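Local coordinates for protease (Helicobacter pylori, PDB 5EUF), which probably works as a zinc-dependent M16-family endopeptidase that cleaves the cytoplasmic domain of human junctional adhesion molecule A, weakening the gastric epithelial barrier, at residues B[30-34]-B[365-369]; B[37-43]-B[182-187]; B[238-244]-B[413-419]; B[342-347]-B[394-400]. All blocks are in the same frame, centred on the assembly; numbering follows the deposited sequence.

Contact 1 (B[30-34]-B[365-369])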
loop_
_atom_site.group_PDB
_atom_site.type_symbol
_atom_site.label_atom_id
_atom_site.label_comp_id
_atom_site.label_asym_id
_atom_site.label_seq_id
_atom_site.Cartn_x
_atom_site.Cartn_y
_atom_site.Cartn_z
ATOM N N VAL B 30 31.075 -33.434 0.635
ATOM C CA VAL B 30 30.262 -32.264 0.941
ATOM C C VAL B 30 29.127 -32.032 -0.058
ATOM O O VAL B 30 29.349 -31.979 -1.268
ATOM C CB VAL B 30 31.136 -30.996 1.001
ATOM C CG1 VAL B 30 30.305 -29.791 1.411
ATOM C CG2 VAL B 30 32.292 -31.203 1.963
ATOM N N ILE B 31 27.906 -31.905 0.457
ATOM C CA ILE B 31 26.750 -31.563 -0.367
ATOM C C ILE B 31 25.878 -30.517 0.314
ATOM O O ILE B 31 26.067 -30.202 1.489
ATOM C CB ILE B 31 25.861 -32.788 -0.678
ATOM C CG1 ILE B 31 25.159 -33.270 0.594
ATOM C CG2 ILE B 31 26.664 -33.902 -1.336
ATOM C CD1 ILE B 31 24.131 -34.342 0.348
ATOM N N GLU B 32 24.918 -29.983 -0.432
ATOM C CA GLU B 32 23.897 -29.117 0.147
ATOM C C GLU B 32 22.515 -29.512 -0.359
ATOM O O GLU B 32 22.303 -29.659 -1.564
ATOM C CB GLU B 32 24.173 -27.646 -0.168
ATOM C CG GLU B 32 23.125 -26.714 0.425
ATOM C CD GLU B 32 23.480 -25.250 0.283
ATOM O OE1 GLU B 32 22.619 -24.470 -0.173
ATOM O OE2 GLU B 32 24.616 -24.875 0.639
ATOM N N VAL B 33 21.580 -29.684 0.570
ATOM C CA VAL B 33 20.221 -30.084 0.225
ATOM C C VAL B 33 19.270 -28.897 0.304
ATOM O O VAL B 33 18.961 -28.419 1.392
ATOM C CB VAL B 33 19.713 -31.203 1.153
ATOM C CG1 VAL B 33 18.359 -31.698 0.686
ATOM C CG2 VAL B 33 20.712 -32.344 1.199
ATOM N N ASP B 34 18.802 -28.431 -0.850
ATOM C CA ASP B 34 17.936 -27.256 -0.906
ATOM C C ASP B 34 16.471 -27.590 -1.153
ATOM O O ASP B 34 16.143 -28.466 -1.956
ATOM C CB ASP B 34 18.413 -26.294 -1.997
ATOM C CG ASP B 34 19.613 -25.485 -1.576
ATOM O OD1 ASP B 34 20.731 -26.039 -1.574
ATOM O OD2 ASP B 34 19.439 -24.291 -1.253
ATOM N N SER B 365 29.815 -25.970 -3.011
ATOM C CA SER B 365 28.447 -26.388 -3.286
ATOM C C SER B 365 27.434 -25.369 -2.770
ATOM O O SER B 365 26.335 -25.250 -3.310
ATOM C CB SER B 365 28.177 -27.759 -2.666
ATOM O OG SER B 365 28.465 -27.754 -1.279
ATOM N N SER B 366 27.811 -24.634 -1.727
ATOM C CA SER B 366 26.950 -23.595 -1.169
ATOM C C SER B 366 26.778 -22.439 -2.145
ATOM O O SER B 366 25.688 -21.883 -2.280
ATOM C CB SER B 366 27.517 -23.072 0.152
ATOM O OG SER B 366 27.747 -24.130 1.065
ATOM N N ASP B 367 27.867 -22.079 -2.816
ATOM C CA ASP B 367 27.849 -20.977 -3.768
ATOM C C ASP B 367 27.072 -21.357 -5.022
ATOM O O ASP B 367 26.266 -20.572 -5.525
ATOM C CB ASP B 367 29.275 -20.559 -4.131
ATOM C CG ASP B 367 30.020 -19.944 -2.959
ATOM O OD1 ASP B 367 29.373 -19.282 -2.120
ATOM O OD2 ASP B 367 31.255 -20.118 -2.877
ATOM N N VAL B 368 27.317 -22.567 -5.519
ATOM C CA VAL B 368 26.649 -23.055 -6.721
ATOM C C VAL B 368 25.143 -23.169 -6.503
ATOM O O VAL B 368 24.348 -22.808 -7.375
ATOM C CB VAL B 368 27.209 -24.422 -7.157
ATOM C CG1 VAL B 368 26.453 -24.952 -8.364
ATOM C CG2 VAL B 368 28.689 -24.305 -7.471
ATOM N N ALA B 369 24.758 -23.662 -5.330
ATOM C CA ALA B 369 23.349 -23.787 -4.979
ATOM C C ALA B 369 22.666 -22.423 -4.999
ATOM O O ALA B 369 21.600 -22.265 -5.591
ATOM C CB ALA B 369 23.197 -24.439 -3.615
#
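Ser366 OG is held by two charged groups: it donates a weak hydrogen bond to Glu32 OE2, 3.2 Å away, and is itself hydrogen-bonded to Lys96 NZ on the adjoining strand 91-98. A serine suits the first turn of the helix here, being small enough to approach the strand and polar enough to meet a carboxylate. Glu32 reaches it with an extended chain, CG anti to the backbone N (chi1 -180°), which carries the carboxylate away from the strand. Its other oxygen, OE1, forms a salt bridge with Arg92, which also pairs with Asp34; bridging both acids, Arg92 probably offsets part of their charge, with Lys96 close by. In the fold, strand 30-37 is an inner strand of the six-stranded mixed sheet, and the start of helix 365-376 lies over it and the neighbouring strand 192-198; the axes of 30-34 and 365-369 are 8.1 Å apart and inclined by 31°. Ala369 permits that approach: its CB rests against Glu32 OE1 at 3.5 Å and Asp34 OD1 at 3.6 Å, where a methyl group is all that the acids have to accommodate. At the start of the strand, Val30 CG1 touches Ser365 OG at 3.8 Å. Ile31 and Val33 point away, toward helix 102-113.

Contact 2 (B[37-43]-B[182-187]); sequences YKVGSRN and FHSLYY
Tyr37 and Tyr187 stack face to face, with ring centroids 4.0 Å apart and planes 24° from parallel; Tyr187 CD2 sits over the centre of the Tyr37 ring. Beside this pair, Val39 uses both branches. CG2 lies 3.5 Å from Tyr186 CB, while CG1 touches both the Tyr186 ring and Phe182 CE1, the latter at 3.7 Å. A branched aliphatic residue suits this position because both methyls press on Tyr186 and one also reaches Phe182. Asn43 brings CB toward the Tyr186 ring in an off-centre CH-pi contact, 4.3 Å from the centroid, and its carbonyl O faces the edge of the Phe182 ring.

A second shell holds these groups in place. With CG beside its own backbone N (chi1 -54°), Asn43 turns OD1 back to accept the Gly40 N-H in the carbonyl plane, on a lone pair, at 2.9 Å, while CB stays against Tyr186. Tyr186 CD2 lies over the Phe182 ring, His183 covers the face of Tyr187 turned away from Tyr37, and Tyr187 OH is hydrogen-bonded to Tyr93 OH. Leu55 packs on Phe182, His183 and Tyr187.

Leu55 belongs to helix 51-58, which follows the loop containing Val39 and Asn43. The side chain of Tyr187 is about 6 Å from that of Glu56, the probable proton acceptor, and this aromatic cluster thus backs the helix bearing the inverted HXXEH zinc-binding motif of the M16 peptidases.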
loop_
_atom_site.group_PDB
_atom_site.type_symbol
_atom_site.label_atom_id
_atom_site.label_comp_id
_atom_site.label_asym_id
_atom_site.label_seq_id
_atom_site.Cartn_x
_atom_site.Cartn_y
_atom_site.Cartn_z
ATOM N N TYR B 37 10.820 -22.746 -2.167
ATOM C CA TYR B 37 9.408 -22.466 -2.375
ATOM C C TYR B 37 9.254 -21.167 -3.151
ATOM O O TYR B 37 9.831 -20.143 -2.781
ATOM C CB TYR B 37 8.666 -22.384 -1.042
ATOM C CG TYR B 37 8.526 -23.711 -0.329
ATOM C CD1 TYR B 37 7.511 -24.600 -0.667
ATOM C CD2 TYR B 37 9.398 -24.069 0.692
ATOM C CE1 TYR B 37 7.373 -25.809 -0.012
ATOM C CE2 TYR B 37 9.269 -25.273 1.353
ATOM C CZ TYR B 37 8.258 -26.142 0.996
ATOM O OH TYR B 37 8.131 -27.345 1.650
ATOM N N LYS B 38 8.479 -21.207 -4.231
ATOM C CA LYS B 38 8.246 -20.016 -5.043
ATOM C C LYS B 38 7.290 -19.059 -4.343
ATOM O O LYS B 38 6.238 -18.715 -4.881
ATOM C CB LYS B 38 7.692 -20.403 -6.414
ATOM C CG LYS B 38 8.581 -21.351 -7.201
ATOM C CD LYS B 38 7.934 -21.739 -8.519
ATOM C CE LYS B 38 8.848 -22.621 -9.352
ATOM N NZ LYS B 38 8.181 -23.064 -10.608
ATOM N N VAL B 39 7.656 -18.654 -3.128
ATOM C CA VAL B 39 6.851 -17.736 -2.330
ATOM C C VAL B 39 7.717 -16.672 -1.683
ATOM O O VAL B 39 8.851 -16.937 -1.286
ATOM C CB VAL B 39 6.085 -18.450 -1.203
ATOM C CG1 VAL B 39 4.775 -17.726 -0.929
ATOM C CG2 VAL B 39 5.847 -19.910 -1.537
ATOM N N GLY B 40 7.169 -15.473 -1.556
ATOM C CA GLY B 40 7.866 -14.392 -0.888
ATOM C C GLY B 40 6.875 -13.350 -0.419
ATOM O O GLY B 40 5.679 -13.620 -0.319
ATOM N N SER B 41 7.373 -12.152 -0.137
ATOM C CA SER B 41 6.515 -11.061 0.293
ATOM C C SER B 41 5.671 -10.558 -0.873
ATOM O O SER B 41 4.675 -9.862 -0.671
ATOM C CB SER B 41 7.348 -9.921 0.880
ATOM O OG SER B 41 8.221 -9.373 -0.092
ATOM N N ARG B 42 6.071 -10.918 -2.090
ATOM C CA ARG B 42 5.362 -10.481 -3.288
ATOM C C ARG B 42 4.041 -11.229 -3.443
ATOM O O ARG B 42 3.168 -10.823 -4.210
ATOM C CB ARG B 42 6.227 -10.676 -4.536
ATOM C CG ARG B 42 6.099 -12.051 -5.155
ATOM C CD ARG B 42 6.892 -12.177 -6.443
ATOM N NE ARG B 42 6.310 -13.197 -7.306
ATOM C CZ ARG B 42 5.550 -12.928 -8.360
ATOM N NH1 ARG B 42 5.303 -11.668 -8.687
ATOM N NH2 ARG B 42 5.046 -13.913 -9.092
ATOM N N ASN B 43 3.902 -12.327 -2.707
ATOM C CA ASN B 43 2.673 -13.106 -2.724
ATOM C C ASN B 43 1.768 -12.751 -1.550
ATOM O O ASN B 43 0.787 -13.441 -1.275
ATOM C CB ASN B 43 2.991 -14.599 -2.706
ATOM C CG ASN B 43 3.934 -15.005 -3.817
ATOM O OD1 ASN B 43 5.149 -15.085 -3.620
ATOM N ND2 ASN B 43 3.380 -15.263 -4.996
ATOM N N PHE B 182 -2.267 -19.518 4.008
ATOM C CA PHE B 182 -1.098 -19.121 3.233
ATOM C C PHE B 182 -0.155 -20.298 2.993
ATOM O O PHE B 182 0.291 -20.525 1.869
ATOM C CB PHE B 182 -0.349 -17.987 3.942
ATOM C CG PHE B 182 0.660 -17.283 3.074
ATOM C CD1 PHE B 182 1.952 -17.770 2.946
ATOM C CD2 PHE B 182 0.318 -16.123 2.395
ATOM C CE1 PHE B 182 2.880 -17.120 2.153
ATOM C CE2 PHE B 182 1.241 -15.468 1.602
ATOM C CZ PHE B 182 2.524 -15.966 1.479
ATOM N N HIS B 183 0.140 -21.043 4.053
ATOM C CA HIS B 183 1.093 -22.143 3.968
ATOM C C HIS B 183 0.610 -23.265 3.057
ATOM O O HIS B 183 1.314 -23.663 2.130
ATOM C CB HIS B 183 1.392 -22.708 5.355
ATOM C CG HIS B 183 2.317 -23.884 5.332
ATOM N ND1 HIS B 183 1.867 -25.186 5.382
ATOM C CD2 HIS B 183 3.666 -23.955 5.246
ATOM C CE1 HIS B 183 2.900 -26.008 5.337
ATOM N NE2 HIS B 183 4.004 -25.287 5.254
ATOM N N SER B 184 -0.592 -23.769 3.321
ATOM C CA SER B 184 -1.143 -24.881 2.551
ATOM C C SER B 184 -1.327 -24.518 1.079
ATOM O O SER B 184 -1.378 -25.396 0.215
ATOM C CB SER B 184 -2.479 -25.336 3.143
ATOM O OG SER B 184 -3.479 -24.351 2.955
ATOM N N LEU B 185 -1.425 -23.223 0.797
ATOM C CA LEU B 185 -1.589 -22.757 -0.573
ATOM C C LEU B 185 -0.251 -22.629 -1.291
ATOM O O LEU B 185 -0.120 -23.024 -2.448
ATOM C CB LEU B 185 -2.321 -21.415 -0.600
ATOM C CG LEU B 185 -2.405 -20.716 -1.959
ATOM C CD1 LEU B 185 -3.123 -21.589 -2.971
ATOM C CD2 LEU B 185 -3.093 -19.368 -1.826
ATOM N N TYR B 186 0.743 -22.084 -0.599
ATOM C CA TYR B 186 2.007 -21.745 -1.238
ATOM C C TYR B 186 3.132 -22.754 -0.985
ATOM O O TYR B 186 4.187 -22.674 -1.613
ATOM C CB TYR B 186 2.450 -20.353 -0.791
ATOM C CG TYR B 186 1.615 -19.233 -1.374
ATOM C CD1 TYR B 186 1.731 -18.881 -2.714
ATOM C CD2 TYR B 186 0.714 -18.525 -0.586
ATOM C CE1 TYR B 186 0.970 -17.857 -3.255
ATOM C CE2 TYR B 186 -0.050 -17.500 -1.119
ATOM C CZ TYR B 186 0.082 -17.171 -2.453
ATOM O OH TYR B 186 -0.676 -16.153 -2.988
ATOM N N TYR B 187 2.908 -23.704 -0.081
ATOM C CA TYR B 187 3.897 -24.752 0.176
ATOM C C TYR B 187 3.448 -26.097 -0.386
ATOM O O TYR B 187 3.690 -27.145 0.212
ATOM C CB TYR B 187 4.181 -24.884 1.673
ATOM C CG TYR B 187 5.132 -23.845 2.221
ATOM C CD1 TYR B 187 4.918 -22.491 1.997
ATOM C CD2 TYR B 187 6.233 -24.218 2.983
ATOM C CE1 TYR B 187 5.781 -21.539 2.501
ATOM C CE2 TYR B 187 7.103 -23.271 3.495
ATOM C CZ TYR B 187 6.870 -21.933 3.251
ATOM O OH TYR B 187 7.729 -20.982 3.756
#

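Contact 3 (B[238-244]-B[413-419])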
loop_
_atom_site.group_PDB
_atom_site.type_symbol
_atom_site.label_atom_id
_atom_site.label_comp_id
_atom_site.label_asym_id
_atom_site.label_seq_id
_atom_site.Cartn_x
_atom_site.Cartn_y
_atom_site.Cartn_z
ATOM N N ARG B 238 10.305 10.593 -6.343
ATOM C CA ARG B 238 9.591 10.408 -5.083
ATOM C C ARG B 238 10.554 10.540 -3.911
ATOM O O ARG B 238 11.608 9.907 -3.897
ATOM C CB ARG B 238 8.894 9.045 -5.050
ATOM C CG ARG B 238 7.936 8.814 -6.209
ATOM C CD ARG B 238 7.377 7.399 -6.219
ATOM N NE ARG B 238 6.562 7.159 -7.408
ATOM C CZ ARG B 238 6.018 5.989 -7.723
ATOM N NH1 ARG B 238 6.197 4.936 -6.938
ATOM N NH2 ARG B 238 5.295 5.868 -8.828
ATOM N N THR B 239 10.207 11.376 -2.937
ATOM C CA THR B 239 11.050 11.546 -1.756
ATOM C C THR B 239 10.278 11.378 -0.451
ATOM O O THR B 239 9.050 11.497 -0.410
ATOM C CB THR B 239 11.735 12.930 -1.720
ATOM O OG1 THR B 239 10.766 13.939 -1.405
ATOM C CG2 THR B 239 12.402 13.245 -3.048
ATOM N N ALA B 240 11.024 11.112 0.614
ATOM C CA ALA B 240 10.470 10.962 1.948
ATOM C C ALA B 240 11.567 11.173 2.982
ATOM O O ALA B 240 12.665 10.634 2.855
ATOM C CB ALA B 240 9.837 9.593 2.110
ATOM N N VAL B 241 11.275 11.971 4.001
ATOM C CA VAL B 241 12.223 12.182 5.084
ATOM C C VAL B 241 11.769 11.414 6.315
ATOM O O VAL B 241 10.600 11.473 6.694
ATOM C CB VAL B 241 12.374 13.676 5.426
ATOM C CG1 VAL B 241 13.205 13.852 6.687
ATOM C CG2 VAL B 241 13.000 14.422 4.259
ATOM N N VAL B 242 12.688 10.677 6.930
ATOM C CA VAL B 242 12.358 9.921 8.130
ATOM C C VAL B 242 13.156 10.402 9.340
ATOM O O VAL B 242 14.359 10.168 9.436
ATOM C CB VAL B 242 12.601 8.417 7.930
ATOM C CG1 VAL B 242 12.340 7.662 9.224
ATOM C CG2 VAL B 242 11.720 7.888 6.810
ATOM N N HIS B 243 12.474 11.083 10.254
ATOM C CA HIS B 243 13.082 11.496 11.510
ATOM C C HIS B 243 12.910 10.403 12.560
ATOM O O HIS B 243 11.788 10.022 12.894
ATOM C CB HIS B 243 12.476 12.810 12.008
ATOM C CG HIS B 243 12.959 14.018 11.267
ATOM N ND1 HIS B 243 14.144 14.651 11.571
ATOM C CD2 HIS B 243 12.412 14.713 10.242
ATOM C CE1 HIS B 243 14.310 15.681 10.760
ATOM N NE2 HIS B 243 13.274 15.741 9.943
ATOM N N LYS B 244 14.028 9.895 13.071
ATOM C CA LYS B 244 13.994 8.859 14.094
ATOM C C LYS B 244 14.827 9.278 15.298
ATOM O O LYS B 244 15.872 9.909 15.146
ATOM C CB LYS B 244 14.499 7.529 13.532
ATOM C CG LYS B 244 13.900 6.311 14.215
ATOM C CD LYS B 244 12.385 6.293 14.054
ATOM C CE LYS B 244 11.750 5.175 14.863
ATOM N NZ LYS B 244 10.266 5.177 14.736
ATOM N N THR B 413 13.977 7.340 -6.421
ATOM C CA THR B 413 13.328 7.367 -5.121
ATOM C C THR B 413 14.387 7.672 -4.074
ATOM O O THR B 413 15.427 7.020 -4.030
ATOM C CB THR B 413 12.635 6.036 -4.797
ATOM O OG1 THR B 413 11.682 5.729 -5.825
ATOM C CG2 THR B 413 11.932 6.117 -3.450
ATOM N N THR B 414 14.128 8.672 -3.242
ATOM C CA THR B 414 15.116 9.128 -2.276
ATOM C C THR B 414 14.540 9.201 -0.868
ATOM O O THR B 414 13.523 9.849 -0.638
ATOM C CB THR B 414 15.672 10.507 -2.664
ATOM O OG1 THR B 414 16.241 10.443 -3.977
ATOM C CG2 THR B 414 16.730 10.950 -1.676
ATOM N N VAL B 415 15.196 8.535 0.077
ATOM C CA VAL B 415 14.750 8.559 1.466
ATOM C C VAL B 415 15.870 9.011 2.396
ATOM O O VAL B 415 16.950 8.424 2.411
ATOM C CB VAL B 415 14.240 7.177 1.918
ATOM C CG1 VAL B 415 13.858 7.204 3.390
ATOM C CG2 VAL B 415 13.059 6.745 1.062
ATOM N N PHE B 416 15.602 10.062 3.168
ATOM C CA PHE B 416 16.577 10.602 4.112
ATOM C C PHE B 416 16.318 10.102 5.530
ATOM O O PHE B 416 15.169 10.011 5.967
ATOM C CB PHE B 416 16.550 12.132 4.095
ATOM C CG PHE B 416 16.926 12.735 2.772
ATOM C CD1 PHE B 416 18.057 12.309 2.096
ATOM C CD2 PHE B 416 16.144 13.730 2.204
ATOM C CE1 PHE B 416 18.402 12.868 0.877
ATOM C CE2 PHE B 416 16.484 14.291 0.987
ATOM C CZ PHE B 416 17.614 13.860 0.323
ATOM N N LEU B 417 17.390 9.788 6.251
ATOM C CA LEU B 417 17.268 9.369 7.642
ATOM C C LEU B 417 17.916 10.389 8.573
ATOM O O LEU B 417 19.128 10.591 8.545
ATOM C CB LEU B 417 17.891 7.991 7.844
ATOM C CG LEU B 417 17.526 7.304 9.159
ATOM C CD1 LEU B 417 16.018 7.217 9.307
ATOM C CD2 LEU B 417 18.152 5.924 9.228
ATOM N N LYS B 418 17.091 11.029 9.396
ATOM C CA LYS B 418 17.535 12.098 10.281
ATOM C C LYS B 418 17.004 11.867 11.698
ATOM O O LYS B 418 16.146 11.009 11.899
ATOM C CB LYS B 418 17.058 13.450 9.742
ATOM C CG LYS B 418 17.584 13.802 8.369
ATOM C CD LYS B 418 17.038 15.143 7.913
ATOM C CE LYS B 418 17.673 15.575 6.605
ATOM N NZ LYS B 418 17.210 16.926 6.183
ATOM N N PRO B 419 17.522 12.605 12.695
ATOM C CA PRO B 419 18.694 13.489 12.689
ATOM C C PRO B 419 19.979 12.721 12.966
ATOM O O PRO B 419 20.067 12.098 14.023
ATOM C CB PRO B 419 18.398 14.483 13.823
ATOM C CG PRO B 419 16.952 14.260 14.189
ATOM C CD PRO B 419 16.705 12.823 13.897
#
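Val242 has CG1 anti to the backbone N (chi1 176°), and Leu417 likewise sends CG anti to its own (chi1 -166°) before chi2 of 55° turns CD1 inward; the outcome is a contact of 3.7 Å between Val242 CG1 and Leu417 CD1. The other branch, Val242 CG2, reaches Val415 CG1 at 4.1 Å. Beta-branched valines suit extended backbone and fill this side of the sheet, where helix 142-154 packs on Ala240, Thr413 and Val415.

The backbones form a regular parallel ladder of six hydrogen bonds. Ala240 and Val242 each donate and accept, bonding to residues on both sides of their partners: Val242 N gives to Phe416 O at 2.7 Å, and Lys418 N to Val242 O at 2.9 Å. Strands 238-243 and 412-418 are neighbours in a five-stranded mixed sheet, of which 238-243 is an edge strand within the chain. There Arg238, Thr239 and Ala240 pair antiparallel with a strand of the second subunit, continuing the sheet, and Thr239 OG1 is hydrogen-bonded to Thr239 OG1 of that subunit.

On the other side, Val241 CG2 meets the Phe416 ring at its edge, 3.8 Å from CD2, while helix 323-338 touches Phe416. His243 ND1 lies 3.6 Å from Lys418 CB; the extended Lys418 chain carries NZ onward to a salt bridge with Glu324. Pro419, after a cis peptide bond, places CG at the edge of the His243 ring.

Contact 4 (B[342-347]-B[394-400])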
loop_
_atom_site.group_PDB
_atom_site.type_symbol
_atom_site.label_atom_id
_atom_site.label_comp_id
_atom_site.label_asym_id
_atom_site.label_seq_id
_atom_site.Cartn_x
_atom_site.Cartn_y
_atom_site.Cartn_z
ATOM N N ILE B 342 34.207 6.067 -17.973
ATOM C CA ILE B 342 34.707 4.809 -17.433
ATOM C C ILE B 342 35.962 4.386 -18.181
ATOM O O ILE B 342 35.928 4.190 -19.396
ATOM C CB ILE B 342 33.676 3.682 -17.535
ATOM C CG1 ILE B 342 32.292 4.164 -17.102
ATOM C CG2 ILE B 342 34.120 2.490 -16.705
ATOM C CD1 ILE B 342 31.210 3.136 -17.331
ATOM N N THR B 343 37.067 4.243 -17.459
ATOM C CA THR B 343 38.329 3.861 -18.084
ATOM C C THR B 343 38.294 2.412 -18.540
ATOM O O THR B 343 37.566 1.591 -17.977
ATOM C CB THR B 343 39.520 4.041 -17.129
ATOM O OG1 THR B 343 39.545 2.965 -16.182
ATOM C CG2 THR B 343 39.426 5.372 -16.397
ATOM N N GLN B 344 39.086 2.100 -19.562
ATOM C CA GLN B 344 39.226 0.723 -20.015
ATOM C C GLN B 344 39.817 -0.132 -18.901
ATOM O O GLN B 344 39.478 -1.309 -18.763
ATOM C CB GLN B 344 40.092 0.653 -21.272
ATOM C CG GLN B 344 39.341 0.993 -22.546
ATOM C CD GLN B 344 38.233 0.000 -22.852
ATOM O OE1 GLN B 344 38.395 -1.205 -22.659
ATOM N NE2 GLN B 344 37.097 0.504 -23.320
ATOM N N ALA B 345 40.690 0.474 -18.102
ATOM C CA ALA B 345 41.277 -0.196 -16.947
ATOM C C ALA B 345 40.214 -0.567 -15.914
ATOM O O ALA B 345 40.247 -1.657 -15.348
ATOM C CB ALA B 345 42.348 0.685 -16.316
ATOM N N GLU B 346 39.275 0.345 -15.671
ATOM C CA GLU B 346 38.199 0.096 -14.716
ATOM C C GLU B 346 37.335 -1.078 -15.155
ATOM O O GLU B 346 37.060 -1.987 -14.370
ATOM C CB GLU B 346 37.330 1.344 -14.537
ATOM C CG GLU B 346 37.893 2.360 -13.556
ATOM C CD GLU B 346 37.009 3.582 -13.408
ATOM O OE1 GLU B 346 36.647 4.192 -14.437
ATOM O OE2 GLU B 346 36.674 3.929 -12.257
ATOM N N LEU B 347 36.910 -1.048 -16.414
ATOM C CA LEU B 347 36.092 -2.112 -16.982
ATOM C C LEU B 347 36.804 -3.461 -16.910
ATOM O O LEU B 347 36.175 -4.499 -16.709
ATOM C CB LEU B 347 35.730 -1.789 -18.434
ATOM C CG LEU B 347 34.932 -2.855 -19.190
ATOM C CD1 LEU B 347 33.510 -2.952 -18.656
ATOM C CD2 LEU B 347 34.936 -2.584 -20.687
ATOM N N LEU B 394 30.752 -7.336 -22.220
ATOM C CA LEU B 394 30.265 -5.994 -21.934
ATOM C C LEU B 394 31.293 -4.951 -22.349
ATOM O O LEU B 394 32.466 -5.050 -21.999
ATOM C CB LEU B 394 29.933 -5.834 -20.447
ATOM C CG LEU B 394 28.639 -6.461 -19.922
ATOM C CD1 LEU B 394 28.623 -6.447 -18.404
ATOM C CD2 LEU B 394 27.429 -5.726 -20.468
ATOM N N LYS B 395 30.850 -3.960 -23.110
ATOM C CA LYS B 395 31.690 -2.814 -23.410
ATOM C C LYS B 395 31.316 -1.687 -22.457
ATOM O O LYS B 395 30.249 -1.722 -21.847
ATOM C CB LYS B 395 31.532 -2.373 -24.869
ATOM C CG LYS B 395 32.035 -3.384 -25.896
ATOM C CD LYS B 395 30.909 -4.249 -26.435
ATOM C CE LYS B 395 29.872 -3.410 -27.168
ATOM N NZ LYS B 395 28.745 -4.236 -27.685
ATOM N N VAL B 396 32.198 -0.702 -22.316
ATOM C CA VAL B 396 31.918 0.469 -21.492
ATOM C C VAL B 396 30.614 1.122 -21.934
ATOM O O VAL B 396 29.807 1.552 -21.108
ATOM C CB VAL B 396 33.059 1.503 -21.567
ATOM C CG1 VAL B 396 32.651 2.806 -20.893
ATOM C CG2 VAL B 396 34.325 0.946 -20.940
ATOM N N SER B 397 30.413 1.172 -23.248
ATOM C CA SER B 397 29.209 1.751 -23.832
ATOM C C SER B 397 27.948 1.082 -23.294
ATOM O O SER B 397 26.931 1.745 -23.087
ATOM C CB SER B 397 29.252 1.643 -25.357
ATOM O OG SER B 397 29.409 0.297 -25.769
ATOM N N ASP B 398 28.017 -0.225 -23.064
ATOM C CA ASP B 398 26.885 -0.959 -22.507
ATOM C C ASP B 398 26.568 -0.457 -21.103
ATOM O O ASP B 398 25.407 -0.264 -20.746
ATOM C CB ASP B 398 27.165 -2.465 -22.480
ATOM C CG ASP B 398 27.208 -3.077 -23.869
ATOM O OD1 ASP B 398 26.478 -2.586 -24.758
ATOM O OD2 ASP B 398 27.970 -4.047 -24.072
ATOM N N LEU B 399 27.613 -0.235 -20.315
ATOM C CA LEU B 399 27.455 0.270 -18.959
ATOM C C LEU B 399 26.882 1.686 -18.956
ATOM O O LEU B 399 26.086 2.039 -18.088
ATOM C CB LEU B 399 28.795 0.244 -18.221
ATOM C CG LEU B 399 29.259 -1.076 -17.597
ATOM C CD1 LEU B 399 29.505 -2.148 -18.646
ATOM C CD2 LEU B 399 30.512 -0.845 -16.766
ATOM N N VAL B 400 27.286 2.490 -19.936
ATOM C CA VAL B 400 26.856 3.883 -20.010
ATOM C C VAL B 400 25.439 4.001 -20.577
ATOM O O VAL B 400 24.662 4.855 -20.149
ATOM C CB VAL B 400 27.832 4.726 -20.859
ATOM C CG1 VAL B 400 27.377 6.176 -20.925
ATOM C CG2 VAL B 400 29.236 4.641 -20.283
#
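Ile342 and Val396 are the nearest CA pair, 6.6 Å apart, where the starts of two helices meet. Thr343 occupies the N-cap of helix 344-361 and forms a capping box with Glu346: Glu346 N donates to Thr343 OG1 at 2.7 Å, and Thr343 N to Glu346 OE1 at 3.1 Å, on the anti lone pair of that oxygen. A threonine hydroxyl and a glutamate three residues on are well suited to satisfying N-H groups that the first turn leaves without helical acceptors. In the other segment Lys395 takes the N-cap position, and its N bonds to Asp398 OD2 at 3.0 Å, meeting the carboxylate from above its plane.

Val396 packs against both Ile342 and Leu347. CG1, anti to the backbone N (chi1 171°), lies 3.6 Å from Ile342 CB; CG2 meets Leu347 CD2, also at 3.6 Å, with Gln344 NE2 close by. Ile342, the residue before the cap, reaches farther along the second helix, its CD1 touching Val400 CG2 at 3.9 Å as well as Leu399 CB. Leu347 CD1 and Leu399 CD1 come within 4.1 Å, so branched aliphatic chains fill the inner side while Thr343 stays exposed.

Glu346 OE2 is bonded to Trp283 NE1. Deeper in, Leu394 packs on helix 266-276 and its O receives a hydrogen bond from Lys351, so the contact joins helices 344-361 and 396-406 next to helix 266-276.

Contact 1 uses strand 30-37 and contact 2 its last residue and the loop after it, with centres 23 Å apart; along the chain contact 2 is nested within the loop closed by contact 1. Contact 3 belongs to the second sheet, its centre 39 Å from that of contact 1 and across the chain's centre, and contact 4 lies inside the loop it closes, with helix 396-406 leading into strand 412-418. Helices 344-361 and 365-376 follow one another, joining contact 4 to contact 1, 33 Å between centres. Late helix 365-376 packs on the first sheet while early helix 142-154 packs on the second, so the two halves of the M16 fold are interlocked, with contact 2 nearest the catalytic helix.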